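Local coordinates for cytochrome P450 268A2 Cyp268A2 (Mycobacterium marinum, PDB 6BLD), which is a haem-thiolate protein of the cytochrome P450 family that holds iron protoporphyrin IX inside a largely helical fold, at residues A[263-268]-A[376-381]; A[119-124]-A[167-172]; A[131-136]-A[159-164]. All blocks are in the same frame, centred on the assembly; numbering follows the deposited sequence.

How the contacts relate
From the N terminus, residues 119-124 open contact 2 and residues 131-136 open contact 3 on helix 123-147. Residues 159-164 close contact 3 as helix 160-170 begins, and residues 167-172 close contact 2 at the end of that helix, so the loop of contact 3 sits within that of contact 2. Asn136 and Asp168 tie the two by a probable hydrogen bond. Contact 1 follows in series: residues 263-268 meet 376-381, closing a loop of 107 residues and joining helices 247-278 and 375-392 beside the haem. Leu377 touches Met169, and Gln381 touches Leu161, so the three lie on one connected group of helices.

Contact 1: residues A[263-268]-A[376-381]; sequences DTTRQT and HLARAQ. With HEM (protoporphyrin IX containing Fe), chain B.
Thr265 and Gln381 meet by van der Waals packing: the threonine methyl CG2 lies against the carbonyl end of the glutamine amide, 3.8 Å from Gln381 OE1, and the two side chains cross at about a right angle. A chi1 of -50° sets Thr265 OG1 beside the backbone N and leaves CG2 trans to it, facing Gln381. OG1 faces the haem vinyl carbon CBB at 3.0 Å, a close packing contact and not a bond, with Ala378 CB beyond at 4.1 Å. Alanine suits the place because a single carbon lets the helices and the porphyrin close together. These helices, 247-278 and 375-392, are the I-helix and L-helix of the P450 fold.

The haem supplies further contacts. CBB reaches between the helices, 3.5 Å from Ala378 CB and 3.6 Å from Gln381 NE2, while Leu377 CD2 packs on the other vinyl carbon, CAB, at 3.8 Å. Thr264 lies over the pyrrole that contains C1C and also touches the bound (3E,5E)-6,10-dimethylundeca-3,5,9-trien-2-one.

The threonine hydroxyl bonds stay within helix 247-278. Thr264 OG1 bonds to Ala260 O, and Thr268 OG1 donates to Thr264 O at 2.9 Å from above the carbonyl plane.

No hydrogen bond crosses the contact, and Thr265 OG1 is buried without a partner, probably a small cost; this is consistent with close packing around the vinyl group, and not polar bonding, joining the helices here.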
# COMPACT_ATOMS: atom_id res chain seq x y z
N ASP A 263 4.31 -3.81 3.30
CA ASP A 263 4.93 -2.98 2.27
C ASP A 263 4.55 -1.52 2.42
O ASP A 263 5.41 -0.64 2.28
CB ASP A 263 4.54 -3.50 0.89
CG ASP A 263 4.96 -4.93 0.65
OD1 ASP A 263 5.61 -5.52 1.54
OD2 ASP A 263 4.65 -5.47 -0.44
N THR A 264 3.28 -1.23 2.71
CA THR A 264 2.82 0.16 2.74
C THR A 264 3.49 0.94 3.86
O THR A 264 4.06 2.02 3.63
CB THR A 264 1.30 0.20 2.89
OG1 THR A 264 0.92 -0.53 4.06
CG2 THR A 264 0.63 -0.42 1.67
N THR A 265 3.42 0.43 5.09
CA THR A 265 4.02 1.13 6.22
C THR A 265 5.54 1.22 6.07
O THR A 265 6.14 2.25 6.41
CB THR A 265 3.66 0.43 7.53
OG1 THR A 265 2.24 0.21 7.57
CG2 THR A 265 4.07 1.27 8.73
N ARG A 266 6.16 0.16 5.56
CA ARG A 266 7.61 0.16 5.39
C ARG A 266 8.06 1.27 4.45
O ARG A 266 9.06 1.96 4.72
CB ARG A 266 8.07 -1.21 4.88
CG ARG A 266 9.35 -1.21 4.07
CD ARG A 266 9.60 -2.61 3.52
NE ARG A 266 10.87 -2.72 2.80
CZ ARG A 266 11.52 -3.87 2.63
NH1 ARG A 266 11.03 -5.00 3.12
NH2 ARG A 266 12.67 -3.88 1.97
N GLN A 267 7.32 1.49 3.36
CA GLN A 267 7.70 2.55 2.43
C GLN A 267 7.40 3.93 3.02
O GLN A 267 8.17 4.87 2.82
CB GLN A 267 6.99 2.38 1.09
CG GLN A 267 7.24 1.04 0.41
CD GLN A 267 8.69 0.60 0.43
OE1 GLN A 267 9.60 1.41 0.27
NE2 GLN A 267 8.91 -0.70 0.63
N THR A 268 6.29 4.06 3.75
CA THR A 268 5.96 5.34 4.36
C THR A 268 7.01 5.77 5.38
O THR A 268 7.29 6.96 5.52
CB THR A 268 4.57 5.28 5.01
OG1 THR A 268 3.61 4.82 4.05
CG2 THR A 268 4.15 6.65 5.51
N HIS A 376 -5.84 2.68 11.19
CA HIS A 376 -5.53 3.02 12.58
C HIS A 376 -4.24 2.35 13.03
O HIS A 376 -3.44 2.94 13.76
CB HIS A 376 -6.69 2.63 13.49
CG HIS A 376 -8.02 3.13 13.02
ND1 HIS A 376 -8.31 4.47 12.89
CD2 HIS A 376 -9.13 2.47 12.63
CE1 HIS A 376 -9.55 4.62 12.45
NE2 HIS A 376 -10.07 3.41 12.29
N LEU A 377 -4.02 1.10 12.61
CA LEU A 377 -2.79 0.40 12.96
C LEU A 377 -1.58 1.05 12.31
O LEU A 377 -0.53 1.19 12.94
CB LEU A 377 -2.89 -1.07 12.56
CG LEU A 377 -1.67 -1.94 12.87
CD1 LEU A 377 -1.63 -2.27 14.36
CD2 LEU A 377 -1.70 -3.21 12.04
N ALA A 378 -1.71 1.46 11.05
CA ALA A 378 -0.60 2.13 10.37
C ALA A 378 -0.25 3.44 11.06
O ALA A 378 0.93 3.73 11.29
CB ALA A 378 -0.95 2.37 8.91
N ARG A 379 -1.26 4.24 11.41
CA ARG A 379 -1.01 5.51 12.08
C ARG A 379 -0.31 5.30 13.42
O ARG A 379 0.58 6.07 13.78
CB ARG A 379 -2.32 6.27 12.26
CG ARG A 379 -2.96 6.72 10.96
CD ARG A 379 -4.32 7.36 11.20
NE ARG A 379 -4.84 7.98 9.99
CZ ARG A 379 -6.02 7.69 9.45
NH1 ARG A 379 -6.81 6.79 10.02
NH2 ARG A 379 -6.41 8.30 8.34
N ALA A 380 -0.72 4.27 14.16
CA ALA A 380 -0.06 3.98 15.43
C ALA A 380 1.40 3.61 15.24
O ALA A 380 2.25 3.96 16.06
CB ALA A 380 -0.81 2.87 16.17
N GLN A 381 1.71 2.90 14.15
CA GLN A 381 3.09 2.53 13.88
C GLN A 381 3.94 3.74 13.52
O GLN A 381 5.08 3.87 13.97
CB GLN A 381 3.15 1.48 12.76
CG GLN A 381 2.57 0.14 13.14
CD GLN A 381 2.81 -0.91 12.08
OE1 GLN A 381 3.94 -1.11 11.63
NE2 GLN A 381 1.74 -1.59 11.67
CHA HEM B . -6.74 -1.61 1.72
CHB HEM B . -4.48 -3.88 5.37
CHC HEM B . -1.51 -0.08 5.90
CHD HEM B . -3.23 1.73 1.73
C1A HEM B . -6.40 -2.56 2.67
C2A HEM B . -7.05 -3.84 2.87
C3A HEM B . -6.43 -4.46 3.88
C4A HEM B . -5.36 -3.60 4.35
CMA HEM B . -6.78 -5.85 4.44
CAA HEM B . -8.25 -4.38 2.08
CBA HEM B . -9.53 -3.78 2.67
CGA HEM B . -10.71 -4.13 1.80
O1A HEM B . -11.86 -4.04 2.30
O2A HEM B . -10.50 -4.52 0.62
C1B HEM B . -3.52 -3.03 5.88
C2B HEM B . -2.76 -3.24 7.08
C3B HEM B . -1.94 -2.21 7.25
C4B HEM B . -2.15 -1.28 6.14
CMB HEM B . -2.87 -4.46 8.03
CAB HEM B . -0.96 -2.10 8.45
CBB HEM B . -0.22 -1.02 8.69
C1C HEM B . -1.72 0.75 4.82
C2C HEM B . -1.07 2.03 4.57
C3C HEM B . -1.55 2.52 3.41
C4C HEM B . -2.52 1.58 2.90
CMC HEM B . -0.00 2.64 5.51
CAC HEM B . -1.22 3.83 2.66
CBC HEM B . -0.52 4.83 3.20
C1D HEM B . -4.34 1.01 1.36
C2D HEM B . -5.19 1.25 0.21
C3D HEM B . -6.16 0.33 0.20
C4D HEM B . -5.96 -0.53 1.36
CMD HEM B . -4.98 2.38 -0.82
CAD HEM B . -7.29 0.20 -0.84
CBD HEM B . -8.37 1.24 -0.53
CGD HEM B . -9.47 1.19 -1.56
O1D HEM B . -10.41 2.02 -1.47
O2D HEM B . -9.41 0.32 -2.47
NA HEM B . -5.37 -2.45 3.58
NB HEM B . -3.13 -1.82 5.33
NC HEM B . -2.60 0.52 3.78
ND HEM B . -4.85 -0.09 2.03
FE HEM B . -4.14 -0.83 3.81

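Contact 2: residues A[119-124]-A[167-172]; sequences AAFTPR and SDMVGI
Phe121 and Met169 meet where the turn leading into helix 123-147 faces the last turn of helix 160-170, the D and E helices of the cytochrome P450 fold. The methyl CE of Met169 does the touching: it is 3.8 Å from Phe121 CE1 and 4.0 Å from Phe121 CZ, approaching the ring obliquely. The same methyl lies 4.5 Å from Ala120 CB. Ala120 CA and Met169 CA are 8.3 Å apart, and methionine suits the place as a flexible, unbranched chain that runs extended as far as SD and then bends (chi3 48°) to place its methyl. Phenylalanine is apt because a flat, apolar ring can fit between the haem and Met169, touching both.

Around this shell, Leu231 of helix 231-237 packs on Ala120, Phe121 and Met169, and Leu377 of helix 375-392 touches Met169, so the methionine is lodged among side chains from several helices.

Farther out, capping bonds probably help set the backbone at the helix ends. Thr122 is the N-cap of helix 123-147, its OG1 bonding to Gln125 N, and the same hydroxyl makes a weak bond back to Ala119 O. Gly171 follows helix 160-170 with phi 92°; a CB there would be jammed against the carbonyl O of Val170. The last turn is tied off at a single carbonyl: Ser167 O accepts Gly171 N at 2.7 Å and Ile172 N at 3.1 Å.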
# COMPACT_ATOMS: atom_id res chain seq x y z
N ALA A 119 -12.53 -6.80 13.51
CA ALA A 119 -12.59 -6.43 14.92
C ALA A 119 -11.22 -6.06 15.47
O ALA A 119 -11.13 -5.21 16.37
CB ALA A 119 -13.20 -7.57 15.74
N ALA A 120 -10.16 -6.66 14.95
CA ALA A 120 -8.82 -6.42 15.48
C ALA A 120 -8.22 -5.09 15.02
O ALA A 120 -7.11 -4.76 15.45
CB ALA A 120 -7.88 -7.56 15.08
N PHE A 121 -8.91 -4.33 14.18
CA PHE A 121 -8.37 -3.10 13.62
C PHE A 121 -9.08 -1.84 14.11
O PHE A 121 -8.71 -0.74 13.69
CB PHE A 121 -8.44 -3.15 12.09
CG PHE A 121 -7.52 -4.17 11.48
CD1 PHE A 121 -6.18 -3.89 11.31
CD2 PHE A 121 -8.00 -5.40 11.08
CE1 PHE A 121 -5.33 -4.82 10.75
CE2 PHE A 121 -7.16 -6.33 10.51
CZ PHE A 121 -5.82 -6.05 10.35
N THR A 122 -10.09 -1.97 14.96
CA THR A 122 -10.81 -0.81 15.45
C THR A 122 -9.87 0.09 16.26
O THR A 122 -8.85 -0.38 16.79
CB THR A 122 -11.99 -1.24 16.31
OG1 THR A 122 -11.51 -1.97 17.45
CG2 THR A 122 -12.94 -2.12 15.51
N PRO A 123 -10.16 1.39 16.35
CA PRO A 123 -9.33 2.27 17.18
C PRO A 123 -9.19 1.79 18.62
O PRO A 123 -8.12 1.96 19.22
CB PRO A 123 -10.06 3.62 17.10
CG PRO A 123 -10.78 3.57 15.80
CD PRO A 123 -11.19 2.14 15.61
N ARG A 124 -10.24 1.19 19.19
CA ARG A 124 -10.15 0.66 20.54
C ARG A 124 -9.12 -0.46 20.63
O ARG A 124 -8.30 -0.49 21.54
CB ARG A 124 -11.53 0.16 21.00
CG ARG A 124 -12.51 1.25 21.36
CD ARG A 124 -13.93 0.70 21.49
NE ARG A 124 -14.43 0.17 20.23
CZ ARG A 124 -14.58 -1.12 19.97
NH1 ARG A 124 -14.26 -2.03 20.88
NH2 ARG A 124 -15.05 -1.51 18.79
N SER A 167 3.27 -9.67 12.68
CA SER A 167 3.44 -11.03 13.20
C SER A 167 2.91 -11.16 14.62
O SER A 167 2.45 -12.24 15.01
CB SER A 167 4.91 -11.44 13.15
OG SER A 167 5.49 -11.11 11.90
N ASP A 168 2.96 -10.08 15.41
CA ASP A 168 2.41 -10.14 16.76
C ASP A 168 0.89 -10.31 16.73
O ASP A 168 0.32 -10.99 17.58
CB ASP A 168 2.78 -8.88 17.54
CG ASP A 168 4.17 -8.95 18.14
OD1 ASP A 168 4.71 -10.07 18.26
OD2 ASP A 168 4.73 -7.89 18.49
N MET A 169 0.23 -9.70 15.74
CA MET A 169 -1.22 -9.82 15.63
C MET A 169 -1.63 -11.18 15.10
O MET A 169 -2.51 -11.84 15.66
CB MET A 169 -1.77 -8.71 14.74
CG MET A 169 -1.54 -7.31 15.28
SD MET A 169 -2.10 -6.05 14.13
CE MET A 169 -3.73 -6.66 13.72
N VAL A 170 -1.01 -11.62 14.00
CA VAL A 170 -1.40 -12.88 13.38
C VAL A 170 -0.84 -14.08 14.14
O VAL A 170 -1.44 -15.16 14.13
CB VAL A 170 -0.97 -12.89 11.91
CG1 VAL A 170 -1.55 -14.10 11.18
CG2 VAL A 170 -1.39 -11.61 11.23
N GLY A 171 0.31 -13.91 14.80
CA GLY A 171 0.96 -15.02 15.47
C GLY A 171 1.98 -15.76 14.64
O GLY A 171 2.14 -16.97 14.82
N ILE A 172 2.67 -15.07 13.75
CA ILE A 172 3.68 -15.73 12.90
C ILE A 172 4.84 -16.20 13.77
O ILE A 172 5.34 -15.42 14.60
CB ILE A 172 4.16 -14.77 11.81
CG1 ILE A 172 2.96 -14.20 11.03
CG2 ILE A 172 5.13 -15.47 10.86
CD1 ILE A 172 3.35 -13.34 9.85

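Contact 3: residues A[131-136]-A[159-164]; sequences DSIKIN and KELPIR
Asn136 and Leu161 bring their CA atoms to 6.6 Å where the segments of helices 123-147 and 160-170 run roughly antiparallel, at 143° between their directions, with axes 10.1 Å apart. These are the D and E helices, which in P450s pack with the I-helix and L-helix as a four-helix bundle.

The apolar part of the contact is carried by Leu161. Its CG stands anti to the backbone N (chi1 -173°), which carries the methyl CD1 across to the other helix, 3.8 Å from Asn136 CB. Leu161 CD1 is also 3.9 Å from Ile133 O, with the methyl CG2 of Ile133 4.3 Å away. Leucine and isoleucine suit this inner side because both also pack on helix 375-392, where branched apolar chains fill the interior: Ile133 touches Leu377 and Ala384, and Leu161 touches Gln381 and Ile385.

Toward the partly exposed side, polar chains with long apolar portions take over. The aliphatic stem of Arg164 passes obliquely across the amide of Asn136: CB faces ND2 and CD approaches OD1 at 3.6 Å. The flat groups stand almost perpendicular, their planes 87° apart, and OD1 sits at the edge of the guanidinium, near NH1, without forming a hydrogen bond. Asparagine is apt here because its two ends serve different partners. OD1 faces the positive charge, while ND2 hydrogen-bonds to Asp168 OD2 one turn farther along helix 160-170. That bond probably settles which end of the amide faces the arginine.

Arg164 is also drawn back along its own helix, since Glu160 comes to the guanidinium edge in its plane. NH2 has a further long, weak ion pair with Glu143, and the long salt bridge spans 3.6 Å from Arg164 NE to Glu160 OE1.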
# COMPACT_ATOMS: atom_id res chain seq x y z
N ASP A 131 0.93 -0.09 23.10
CA ASP A 131 2.13 -0.15 23.93
C ASP A 131 3.14 -1.15 23.38
O ASP A 131 4.35 -0.91 23.42
CB ASP A 131 1.75 -0.49 25.37
CG ASP A 131 1.27 0.72 26.15
OD1 ASP A 131 2.08 1.65 26.36
OD2 ASP A 131 0.09 0.74 26.55
N SER A 132 2.66 -2.28 22.86
CA SER A 132 3.56 -3.25 22.25
C SER A 132 4.20 -2.69 20.98
O SER A 132 5.35 -3.01 20.68
CB SER A 132 2.82 -4.55 21.94
OG SER A 132 1.97 -4.40 20.82
N ILE A 133 3.46 -1.87 20.23
CA ILE A 133 4.05 -1.20 19.07
C ILE A 133 5.10 -0.19 19.53
O ILE A 133 6.17 -0.07 18.92
CB ILE A 133 2.94 -0.53 18.23
CG1 ILE A 133 1.99 -1.59 17.66
CG2 ILE A 133 3.55 0.31 17.11
CD1 ILE A 133 0.76 -1.01 17.01
N LYS A 134 4.81 0.54 20.61
CA LYS A 134 5.79 1.48 21.14
C LYS A 134 7.02 0.76 21.67
O LYS A 134 8.15 1.25 21.54
CB LYS A 134 5.15 2.32 22.25
CG LYS A 134 4.11 3.32 21.76
CD LYS A 134 3.43 4.01 22.93
CE LYS A 134 2.64 5.22 22.48
NZ LYS A 134 1.39 5.39 23.26
N ILE A 135 6.83 -0.42 22.27
CA ILE A 135 7.96 -1.18 22.80
C ILE A 135 8.80 -1.74 21.66
O ILE A 135 10.03 -1.78 21.73
CB ILE A 135 7.46 -2.27 23.76
CG1 ILE A 135 7.02 -1.65 25.09
CG2 ILE A 135 8.54 -3.32 24.01
CD1 ILE A 135 5.96 -2.44 25.82
N ASN A 136 8.15 -2.18 20.58
CA ASN A 136 8.89 -2.64 19.41
C ASN A 136 9.62 -1.49 18.73
O ASN A 136 10.77 -1.65 18.30
CB ASN A 136 7.95 -3.33 18.42
CG ASN A 136 7.71 -4.79 18.77
OD1 ASN A 136 8.58 -5.45 19.35
ND2 ASN A 136 6.55 -5.31 18.40
N LYS A 159 11.62 -1.75 7.62
CA LYS A 159 10.95 -3.03 7.46
C LYS A 159 10.69 -3.75 8.78
O LYS A 159 9.93 -4.72 8.79
CB LYS A 159 11.78 -3.94 6.54
CG LYS A 159 13.04 -4.49 7.19
CD LYS A 159 13.43 -5.84 6.61
CE LYS A 159 14.46 -6.53 7.49
NZ LYS A 159 15.04 -7.74 6.84
N GLU A 160 11.28 -3.29 9.88
CA GLU A 160 11.25 -4.06 11.12
C GLU A 160 9.94 -3.87 11.87
O GLU A 160 9.33 -4.85 12.33
CB GLU A 160 12.43 -3.68 12.01
CG GLU A 160 13.67 -4.54 11.79
CD GLU A 160 13.33 -6.01 11.67
OE1 GLU A 160 12.70 -6.57 12.60
OE2 GLU A 160 13.69 -6.62 10.64
N LEU A 161 9.48 -2.63 12.03
CA LEU A 161 8.27 -2.38 12.81
C LEU A 161 7.02 -2.97 12.15
O LEU A 161 6.19 -3.55 12.86
CB LEU A 161 8.07 -0.88 13.05
CG LEU A 161 6.91 -0.56 13.99
CD1 LEU A 161 7.10 -1.26 15.33
CD2 LEU A 161 6.75 0.94 14.18
N PRO A 162 6.84 -2.85 10.83
CA PRO A 162 5.65 -3.48 10.22
C PRO A 162 5.58 -4.98 10.42
O PRO A 162 4.50 -5.50 10.75
CB PRO A 162 5.79 -3.11 8.73
CG PRO A 162 6.53 -1.84 8.74
CD PRO A 162 7.53 -1.99 9.85
N ILE A 163 6.69 -5.71 10.25
CA ILE A 163 6.63 -7.16 10.36
C ILE A 163 6.44 -7.59 11.81
O ILE A 163 5.74 -8.56 12.10
CB ILE A 163 7.87 -7.81 9.72
CG1 ILE A 163 7.73 -9.34 9.72
CG2 ILE A 163 9.15 -7.39 10.43
CD1 ILE A 163 6.55 -9.85 8.91
N ARG A 164 7.06 -6.86 12.75
CA ARG A 164 6.86 -7.17 14.16
C ARG A 164 5.42 -6.93 14.58
O ARG A 164 4.82 -7.75 15.28
CB ARG A 164 7.82 -6.35 15.02
CG ARG A 164 9.26 -6.82 14.96
CD ARG A 164 10.02 -6.42 16.21
NE ARG A 164 11.46 -6.41 15.99
CZ ARG A 164 12.35 -6.12 16.93
NH1 ARG A 164 11.94 -5.80 18.16
NH2 ARG A 164 13.65 -6.14 16.65